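Local coordinates for glucosidase (Croceicoccus marinus, PDB 5Z3K), which probably hydrolyses O-glycosidic bonds as a beta-glucosidase of glycoside hydrolase family 39, at residues N132-R135 / H136-G140; A244-R247 / A248-K252; Q335-G338 / Q339-T343. All coordinates share one frame; numbering follows the deposited sequence.

Overall arrangement
Each contact covers about two turns at or near the C-terminal end of a helix, and the three follow one another along the chain. Interaction 1 spans the end of helix 123-138 and the turn after it, interaction 2 the last part of helix 238-252, and interaction 3 the end of helix 329-341 and the residues beyond. All three helices lie outside the eight-stranded parallel barrel; helix 329-341, after its last strand, also packs on the mixed sheet, built from strand 6-13 and strands after residue 344. Centre to centre, interaction 1 is about 33 Å from interaction 2 and about 31 Å from interaction 3; interactions 2 and 3 are about 28 Å apart. None touches another.

Interaction 1 of 3, residues N132-R135 / H136-G140; sequences NIVR and HYVCG
His136 opens the turn by giving its backbone N to Asn132 O at 2.9 Å. Its side chain leaves with CG anti to the backbone N (chi1 176°), which carries the imidazole away from residues 132-135; there ND1 bonds to Trp141 O, NE2 to Asp92 OD1, and the ring stacks with Phe88. Tyr137 comes next, and its N reaches Ile133 O at 3.2 Å while also making a weak bond to Val134 O. Its CD2 lies 3.3 Å from the same Ile133 O and 4.2 Å from Ile133 CG2, so the phenol runs alongside the isoleucine. His136 CD2 stands over the centre of the phenol's face, 3.3 Å above its plane. Val138 N sits 2.8 Å from Val134 O, but the bond is bent and weak. The two valines point the same way, Val134 CG1 to Val138 CG2 at 4.0 Å. Cys139, the first residue to leave helical angles, still donates its N to Arg135 O at 2.9 Å, and its SG approaches the Arg135 guanidinium obliquely; Arg135 NH2 forms a salt bridge with Glu131 OE2. Gly140 then takes a positive phi of 73° as the chain turns off. Around this turn Val134 meets Val183 and Val186 of helix 169-186, Ile133 meets Trp152 of strand 151-154, and Tyr137 meets helix 89-100. Two aliphatic residues and a tyrosine facing a strand and two helices, with the chain turning off at a glycine, mark the C-terminal turn of an outer helix of a TIM barrel.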
ATOM      1  N   ASN A 132      10.324 -11.365  21.880  1.00 20.49           N
ATOM      2  CA  ASN A 132      10.841 -10.171  22.541  1.00 20.78           C
ATOM      3  C   ASN A 132      10.963  -8.980  21.604  1.00 21.51           C
ATOM      4  O   ASN A 132      10.951  -7.838  22.076  1.00 19.25           O
ATOM      5  CB  ASN A 132      12.192 -10.461  23.198  1.00 17.19           C
ATOM      6  CG  ASN A 132      12.046 -11.286  24.467  1.00 24.51           C
ATOM      7  OD1 ASN A 132      10.967 -11.326  25.072  1.00 23.47           O
ATOM      8  ND2 ASN A 132      13.122 -11.960  24.868  1.00 24.80           N
ATOM      9  N   ILE A 133      11.103  -9.207  20.295  1.00 20.23           N
ATOM     10  CA  ILE A 133      10.960  -8.096  19.360  1.00 16.59           C
ATOM     11  C   ILE A 133       9.551  -7.535  19.453  1.00 18.06           C
ATOM     12  O   ILE A 133       9.345  -6.313  19.489  1.00 14.32           O
ATOM     13  CB  ILE A 133      11.305  -8.549  17.927  1.00 20.52           C
ATOM     14  CG1 ILE A 133      12.808  -8.816  17.817  1.00 17.28           C
ATOM     15  CG2 ILE A 133      10.834  -7.515  16.891  1.00 16.48           C
ATOM     16  CD1 ILE A 133      13.192  -9.668  16.648  1.00 14.26           C
ATOM     17  N   VAL A 134       8.556  -8.423  19.526  1.00 15.55           N
ATOM     18  CA  VAL A 134       7.176  -7.974  19.641  1.00 16.23           C
ATOM     19  C   VAL A 134       6.965  -7.253  20.965  1.00 19.09           C
ATOM     20  O   VAL A 134       6.324  -6.199  21.017  1.00 17.24           O
ATOM     21  CB  VAL A 134       6.208  -9.162  19.475  1.00 15.28           C
ATOM     22  CG1 VAL A 134       4.766  -8.727  19.706  1.00 17.13           C
ATOM     23  CG2 VAL A 134       6.357  -9.786  18.087  1.00 16.75           C
ATOM     24  N   ARG A 135       7.506  -7.808  22.055  1.00 19.73           N
ATOM     25  CA  ARG A 135       7.366  -7.167  23.359  1.00 19.37           C
ATOM     26  C   ARG A 135       8.057  -5.812  23.390  1.00 18.33           C
ATOM     27  O   ARG A 135       7.606  -4.900  24.088  1.00 19.20           O
ATOM     28  CB  ARG A 135       7.938  -8.074  24.449  1.00 20.71           C
ATOM     29  CG  ARG A 135       7.042  -9.242  24.802  1.00 20.51           C
ATOM     30  CD  ARG A 135       7.580 -10.059  25.982  1.00 27.61           C
ATOM     31  NE  ARG A 135       6.731 -11.227  26.199  1.00 26.96           N
ATOM     32  CZ  ARG A 135       5.508 -11.172  26.726  1.00 24.89           C
ATOM     33  NH1 ARG A 135       5.004 -10.009  27.124  1.00 30.28           N
ATOM     34  NH2 ARG A 135       4.791 -12.279  26.861  1.00 30.77           N
ATOM     35  N   HIS A 136       9.158  -5.669  22.655  1.00 16.04           N
ATOM     36  CA  HIS A 136       9.821  -4.373  22.585  1.00 16.26           C
ATOM     37  C   HIS A 136       8.930  -3.327  21.921  1.00 18.16           C
ATOM     38  O   HIS A 136       8.903  -2.167  22.350  1.00 15.02           O
ATOM     39  CB  HIS A 136      11.151  -4.512  21.844  1.00 14.22           C
ATOM     40  CG  HIS A 136      11.860  -3.220  21.626  1.00 16.80           C
ATOM     41  ND1 HIS A 136      12.576  -2.582  22.621  1.00 18.95           N
ATOM     42  CD2 HIS A 136      11.973  -2.444  20.523  1.00 16.29           C
ATOM     43  CE1 HIS A 136      13.096  -1.468  22.139  1.00 16.61           C
ATOM     44  NE2 HIS A 136      12.740  -1.358  20.869  1.00 16.62           N
ATOM     45  N   TYR A 137       8.177  -3.708  20.891  1.00 17.85           N
ATOM     46  CA  TYR A 137       7.378  -2.722  20.173  1.00 16.32           C
ATOM     47  C   TYR A 137       5.930  -2.644  20.637  1.00 18.94           C
ATOM     48  O   TYR A 137       5.218  -1.733  20.211  1.00 18.49           O
ATOM     49  CB  TYR A 137       7.442  -2.987  18.661  1.00 13.35           C
ATOM     50  CG  TYR A 137       8.815  -2.618  18.141  1.00 13.60           C
ATOM     51  CD1 TYR A 137       9.247  -1.293  18.176  1.00 14.43           C
ATOM     52  CD2 TYR A 137       9.705  -3.590  17.694  1.00 12.79           C
ATOM     53  CE1 TYR A 137      10.505  -0.939  17.740  1.00 16.00           C
ATOM     54  CE2 TYR A 137      10.976  -3.243  17.252  1.00 11.83           C
ATOM     55  CZ  TYR A 137      11.370  -1.918  17.275  1.00 12.93           C
ATOM     56  OH  TYR A 137      12.644  -1.558  16.870  1.00 14.11           O
ATOM     57  N   VAL A 138       5.483  -3.547  21.516  1.00 16.83           N
ATOM     58  CA  VAL A 138       4.103  -3.571  21.977  1.00 16.08           C
ATOM     59  C   VAL A 138       3.989  -3.325  23.478  1.00 18.94           C
ATOM     60  O   VAL A 138       3.071  -2.625  23.924  1.00 21.08           O
ATOM     61  CB  VAL A 138       3.405  -4.892  21.588  1.00 20.90           C
ATOM     62  CG1 VAL A 138       1.995  -4.947  22.178  1.00 20.01           C
ATOM     63  CG2 VAL A 138       3.350  -5.038  20.059  1.00 18.80           C
ATOM     64  N   CYS A 139       4.912  -3.874  24.279  1.00 21.12           N
ATOM     65  CA  CYS A 139       4.816  -3.817  25.737  1.00 19.92           C
ATOM     66  C   CYS A 139       5.946  -3.023  26.390  1.00 26.00           C
ATOM     67  O   CYS A 139       6.151  -3.146  27.599  1.00 24.64           O
ATOM     68  CB  CYS A 139       4.784  -5.236  26.320  1.00 25.58           C
ATOM     69  SG  CYS A 139       3.511  -6.279  25.584  1.00 36.94           S
ATOM     70  N   GLY A 140       6.691  -2.222  25.632  1.00 19.14           N
ATOM     71  CA  GLY A 140       7.764  -1.437  26.223  1.00 21.75           C
ATOM     72  C   GLY A 140       9.011  -2.193  26.638  1.00 22.30           C
ATOM     73  O   GLY A 140       9.883  -1.599  27.279  1.00 23.45           O
TER

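Interaction 2 of 3, residues A244-R247 / A248-K252; sequences AEVR and AIVDK
In the beta-alpha-beta unit formed by strand 223-229, helix 238-252 and strand 259-266, Arg247 and Asp251 pair one turn apart on the helix in an i to i+4 salt bridge. The guanidinium reaches the carboxylate through two nitrogens that share one oxygen: NE and NH2 of Arg247 both lie 3.1 Å from Asp251 OD1. Both bonds are bent and weak, although the two flat groups are turned only 21° apart. The arginine gets there by folding back. CG stands anti to the backbone N, and bends at chi2 (81°) and chi3 (-96°) bring the guanidinium round over the next turn. NH2 also lies 3.4 Å from Val250 CG1, while NH1 bonds to Thr258 O, just ahead of strand 259-266. Beneath the charged pair the backbone is regular: Asp251 N donates to Arg247 O at 2.9 Å, and Val250 N donates to Val246 O at 2.9 Å.

The barrel-facing side is apolar. Val246 CG1 and Val250 CG2 approach to 4.1 Å at an oblique angle, and the two valines rest on Leu224 of one strand and Leu260 of the other; Val246 adds Trp226. Away from this pair, Glu245 bends at chi2 and lays OE2 3.8 Å from Ile249 CD1, a contact of a carboxylate with a methyl group.

Chemically, the bond to Thr258 O is the stronger hold on the arginine; the forked pair with Asp251 is weak and probably steadies the NE/NH2 side of the guanidinium. Through NH1 the side chain links helix 238-252 to the loop residue that leads into the following strand.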
ATOM      1  N   ALA A 244     -10.505 -10.310  -5.680  1.00 16.06           N
ATOM      2  CA  ALA A 244     -11.687 -11.161  -5.743  1.00 17.47           C
ATOM      3  C   ALA A 244     -11.290 -12.628  -5.820  1.00 15.77           C
ATOM      4  O   ALA A 244     -11.863 -13.473  -5.119  1.00 18.06           O
ATOM      5  CB  ALA A 244     -12.563 -10.764  -6.936  1.00 17.71           C
ATOM      6  N   GLU A 245     -10.290 -12.944  -6.642  1.00 15.12           N
ATOM      7  CA  GLU A 245      -9.852 -14.329  -6.778  1.00 18.93           C
ATOM      8  C   GLU A 245      -9.195 -14.831  -5.497  1.00 21.62           C
ATOM      9  O   GLU A 245      -9.432 -15.970  -5.074  1.00 19.73           O
ATOM     10  CB  GLU A 245      -8.901 -14.459  -7.966  1.00 17.25           C
ATOM     11  CG  GLU A 245      -8.384 -15.867  -8.173  1.00 30.99           C
ATOM     12  CD  GLU A 245      -9.494 -16.846  -8.511  1.00 37.74           C
ATOM     13  OE1 GLU A 245     -10.583 -16.387  -8.927  1.00 36.13           O
ATOM     14  OE2 GLU A 245      -9.274 -18.068  -8.357  1.00 37.12           O
ATOM     15  N   VAL A 246      -8.386 -13.990  -4.856  1.00 16.25           N
ATOM     16  CA  VAL A 246      -7.744 -14.389  -3.608  1.00 15.46           C
ATOM     17  C   VAL A 246      -8.788 -14.610  -2.528  1.00 15.42           C
ATOM     18  O   VAL A 246      -8.710 -15.567  -1.744  1.00 19.51           O
ATOM     19  CB  VAL A 246      -6.707 -13.333  -3.185  1.00 13.72           C
ATOM     20  CG1 VAL A 246      -6.145 -13.681  -1.826  1.00 16.44           C
ATOM     21  CG2 VAL A 246      -5.610 -13.239  -4.225  1.00 14.72           C
ATOM     22  N   ARG A 247      -9.779 -13.723  -2.467  1.00 18.46           N
ATOM     23  CA  ARG A 247     -10.870 -13.880  -1.518  1.00 19.86           C
ATOM     24  C   ARG A 247     -11.532 -15.240  -1.664  1.00 17.51           C
ATOM     25  O   ARG A 247     -11.784 -15.926  -0.667  1.00 18.14           O
ATOM     26  CB  ARG A 247     -11.900 -12.767  -1.722  1.00 16.64           C
ATOM     27  CG  ARG A 247     -13.080 -12.874  -0.769  1.00 16.37           C
ATOM     28  CD  ARG A 247     -12.705 -12.292   0.577  1.00 14.88           C
ATOM     29  NE  ARG A 247     -12.260 -13.318   1.515  1.00 18.24           N
ATOM     30  CZ  ARG A 247     -11.615 -13.069   2.653  1.00 26.03           C
ATOM     31  NH1 ARG A 247     -11.319 -11.817   2.994  1.00 17.93           N
ATOM     32  NH2 ARG A 247     -11.261 -14.076   3.452  1.00 20.80           N
ATOM     33  N   ALA A 248     -11.779 -15.665  -2.905  1.00 20.62           N
ATOM     34  CA  ALA A 248     -12.447 -16.951  -3.132  1.00 19.65           C
ATOM     35  C   ALA A 248     -11.598 -18.135  -2.661  1.00 21.70           C
ATOM     36  O   ALA A 248     -12.134 -19.115  -2.129  1.00 21.97           O
ATOM     37  CB  ALA A 248     -12.795 -17.103  -4.610  1.00 18.71           C
ATOM     38  N   ILE A 249     -10.279 -18.078  -2.867  1.00 22.72           N
ATOM     39  CA  ILE A 249      -9.418 -19.185  -2.444  1.00 22.24           C
ATOM     40  C   ILE A 249      -9.300 -19.220  -0.927  1.00 24.64           C
ATOM     41  O   ILE A 249      -9.333 -20.294  -0.309  1.00 24.01           O
ATOM     42  CB  ILE A 249      -8.038 -19.076  -3.116  1.00 22.79           C
ATOM     43  CG1 ILE A 249      -8.156 -19.300  -4.616  1.00 21.76           C
ATOM     44  CG2 ILE A 249      -7.041 -20.062  -2.503  1.00 25.76           C
ATOM     45  CD1 ILE A 249      -7.008 -18.734  -5.374  1.00 23.04           C
ATOM     46  N   VAL A 250      -9.157 -18.051  -0.300  1.00 21.43           N
ATOM     47  CA  VAL A 250      -9.078 -18.000   1.156  1.00 25.41           C
ATOM     48  C   VAL A 250     -10.380 -18.492   1.783  1.00 21.42           C
ATOM     49  O   VAL A 250     -10.366 -19.239   2.770  1.00 22.08           O
ATOM     50  CB  VAL A 250      -8.720 -16.574   1.618  1.00 20.44           C
ATOM     51  CG1 VAL A 250      -8.817 -16.462   3.126  1.00 21.87           C
ATOM     52  CG2 VAL A 250      -7.315 -16.216   1.141  1.00 18.54           C
ATOM     53  N   ASP A 251     -11.523 -18.088   1.227  1.00 20.71           N
ATOM     54  CA  ASP A 251     -12.796 -18.551   1.780  1.00 23.50           C
ATOM     55  C   ASP A 251     -12.947 -20.060   1.625  1.00 22.34           C
ATOM     56  O   ASP A 251     -13.546 -20.723   2.482  1.00 25.01           O
ATOM     57  CB  ASP A 251     -13.967 -17.854   1.090  1.00 20.07           C
ATOM     58  CG  ASP A 251     -14.143 -16.405   1.510  1.00 23.91           C
ATOM     59  OD1 ASP A 251     -13.553 -15.960   2.526  1.00 23.61           O
ATOM     60  OD2 ASP A 251     -14.893 -15.703   0.799  1.00 24.21           O
ATOM     61  N   LYS A 252     -12.404 -20.602   0.589  1.00 20.11           N
ATOM     62  CA  LYS A 252     -12.501 -22.014   0.302  1.00 26.83           C
ATOM     63  C   LYS A 252     -11.892 -22.828   1.416  1.00 25.74           C
ATOM     64  O   LYS A 252     -12.284 -23.894   1.619  1.00 27.13           O
ATOM     65  CB  LYS A 252     -11.870 -22.290  -1.024  1.00 29.13           C
ATOM     66  CG  LYS A 252     -11.781 -23.710  -1.501  1.00 39.00           C
ATOM     67  CD  LYS A 252     -10.769 -23.827  -2.623  1.00 41.36           C
ATOM     68  CE  LYS A 252     -11.276 -23.098  -3.827  1.00 43.97           C
ATOM     69  NZ  LYS A 252     -10.337 -22.926  -4.954  1.00 40.51           N
TER

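Interaction 3 of 3, residues Q335-G338 / Q339-T343; sequences QLVG and QTLAT
One face of the Gln339 side-chain amide lies over Gln335 O, which sits 3.4 Å from Gln339 CD. Gln335 CB is on that same side, 4.0 Å from Gln339 NE2, and Leu336 CD2 comes to 3.9 Å from Gln339 OE1 on that side too. Gln339 NE2 bonds to Asn48 O, which fixes the turn of the amide, while OE1 of Gln335 bonds to Asn48 ND2, so one asparagine serves both glutamines. The same Gln335 O accepts the i to i+4 bond from Gln339 N.

Thr340 grips Leu336 O twice, through N at 3.1 Å and OG1 at 2.9 Å, from opposite faces of the carbonyl plane. OG1 beside the backbone N (chi1 -57°) puts the hydroxyl there. Val337 CG1 and Leu341 CD1 lie alongside at 3.7 Å, pointing the same way. Thr343 OG1 then turns back to Thr340 O at 2.8 Å, an oxygen that also receives Thr343 N.

Val337 packs against Ala285 and Ala288 of helix 277-291, while Leu336 and Thr340 meet Leu373 and Leu477 of the mixed sheet. A helix with one flank on a barrel helix and another on a beta sheet is consistent with the last outer helix of the TIM barrel, placed where the barrel meets the beta domain, as in GH39 enzymes.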
ATOM      1  N   GLN A 335      -0.291  12.145  -2.469  1.00  9.44           N
ATOM      2  CA  GLN A 335      -0.863  12.964  -1.408  1.00  8.76           C
ATOM      3  C   GLN A 335      -2.358  13.188  -1.613  1.00 10.25           C
ATOM      4  O   GLN A 335      -3.134  13.096  -0.657  1.00 12.21           O
ATOM      5  CB  GLN A 335      -0.133  14.306  -1.327  1.00 10.68           C
ATOM      6  CG  GLN A 335       1.325  14.191  -0.866  1.00  8.44           C
ATOM      7  CD  GLN A 335       2.072  15.505  -1.015  1.00 13.20           C
ATOM      8  OE1 GLN A 335       1.997  16.375  -0.149  1.00 15.01           O
ATOM      9  NE2 GLN A 335       2.781  15.657  -2.120  1.00 14.25           N
ATOM     10  N   LEU A 336      -2.786  13.507  -2.839  1.00  9.65           N
ATOM     11  CA  LEU A 336      -4.207  13.783  -3.052  1.00 10.93           C
ATOM     12  C   LEU A 336      -5.053  12.538  -2.805  1.00 10.62           C
ATOM     13  O   LEU A 336      -6.173  12.635  -2.283  1.00 13.55           O
ATOM     14  CB  LEU A 336      -4.445  14.303  -4.464  1.00 10.75           C
ATOM     15  CG  LEU A 336      -3.632  15.515  -4.922  1.00 15.10           C
ATOM     16  CD1 LEU A 336      -4.170  15.962  -6.263  1.00 13.70           C
ATOM     17  CD2 LEU A 336      -3.671  16.642  -3.907  1.00 13.51           C
ATOM     18  N   VAL A 337      -4.539  11.362  -3.181  1.00 10.49           N
ATOM     19  CA  VAL A 337      -5.236  10.112  -2.872  1.00 11.27           C
ATOM     20  C   VAL A 337      -5.381   9.940  -1.364  1.00 12.05           C
ATOM     21  O   VAL A 337      -6.478   9.702  -0.846  1.00 10.00           O
ATOM     22  CB  VAL A 337      -4.499   8.909  -3.494  1.00 11.44           C
ATOM     23  CG1 VAL A 337      -4.977   7.624  -2.862  1.00 11.19           C
ATOM     24  CG2 VAL A 337      -4.676   8.870  -5.010  1.00 10.62           C
ATOM     25  N   GLY A 338      -4.271  10.037  -0.635  1.00 12.79           N
ATOM     26  CA  GLY A 338      -4.335   9.817   0.798  1.00 10.37           C
ATOM     27  C   GLY A 338      -5.264  10.783   1.500  1.00 11.29           C
ATOM     28  O   GLY A 338      -5.971  10.409   2.440  1.00  9.92           O
ATOM     29  N   GLN A 339      -5.272  12.047   1.061  1.00 10.19           N
ATOM     30  CA  GLN A 339      -6.165  13.015   1.671  1.00 11.05           C
ATOM     31  C   GLN A 339      -7.618  12.633   1.434  1.00 11.73           C
ATOM     32  O   GLN A 339      -8.467  12.814   2.314  1.00 12.05           O
ATOM     33  CB  GLN A 339      -5.864  14.412   1.136  1.00 12.76           C
ATOM     34  CG  GLN A 339      -4.508  14.920   1.641  1.00  9.99           C
ATOM     35  CD  GLN A 339      -3.929  16.018   0.783  1.00 17.48           C
ATOM     36  OE1 GLN A 339      -4.586  16.541  -0.113  1.00 15.49           O
ATOM     37  NE2 GLN A 339      -2.675  16.370   1.052  1.00 13.77           N
ATOM     38  N   THR A 340      -7.918  12.108   0.248  1.00  9.81           N
ATOM     39  CA  THR A 340      -9.280  11.684  -0.049  1.00 11.30           C
ATOM     40  C   THR A 340      -9.665  10.474   0.788  1.00 13.76           C
ATOM     41  O   THR A 340     -10.777  10.420   1.331  1.00 10.98           O
ATOM     42  CB  THR A 340      -9.426  11.377  -1.541  1.00 11.22           C
ATOM     43  OG1 THR A 340      -9.060  12.535  -2.298  1.00 13.51           O
ATOM     44  CG2 THR A 340     -10.861  11.002  -1.869  1.00  9.26           C
ATOM     45  N   LEU A 341      -8.750   9.501   0.909  1.00 11.56           N
ATOM     46  CA  LEU A 341      -8.983   8.296   1.705  1.00  9.40           C
ATOM     47  C   LEU A 341      -9.037   8.588   3.199  1.00 12.81           C
ATOM     48  O   LEU A 341      -9.518   7.744   3.969  1.00 16.05           O
ATOM     49  CB  LEU A 341      -7.886   7.250   1.436  1.00 11.13           C
ATOM     50  CG  LEU A 341      -7.872   6.681   0.009  1.00  9.19           C
ATOM     51  CD1 LEU A 341      -6.737   5.668  -0.227  1.00 10.25           C
ATOM     52  CD2 LEU A 341      -9.260   6.063  -0.291  1.00 12.01           C
ATOM     53  N   ALA A 342      -8.553   9.752   3.629  1.00 10.45           N
ATOM     54  CA  ALA A 342      -8.601  10.094   5.040  1.00 13.05           C
ATOM     55  C   ALA A 342      -9.947  10.660   5.461  1.00 14.17           C
ATOM     56  O   ALA A 342     -10.186  10.791   6.665  1.00 15.65           O
ATOM     57  CB  ALA A 342      -7.502  11.098   5.402  1.00 13.29           C
ATOM     58  N   THR A 343     -10.816  11.023   4.514  1.00 14.43           N
ATOM     59  CA  THR A 343     -12.167  11.393   4.898  1.00 14.03           C
ATOM     60  C   THR A 343     -12.848  10.190   5.535  1.00 15.45           C
ATOM     61  O   THR A 343     -12.429   9.044   5.361  1.00 14.39           O
ATOM     62  CB  THR A 343     -12.965  11.883   3.694  1.00 15.23           C
ATOM     63  OG1 THR A 343     -13.110  10.816   2.745  1.00 15.47           O
ATOM     64  CG2 THR A 343     -12.262  13.066   3.041  1.00 12.56           C
TER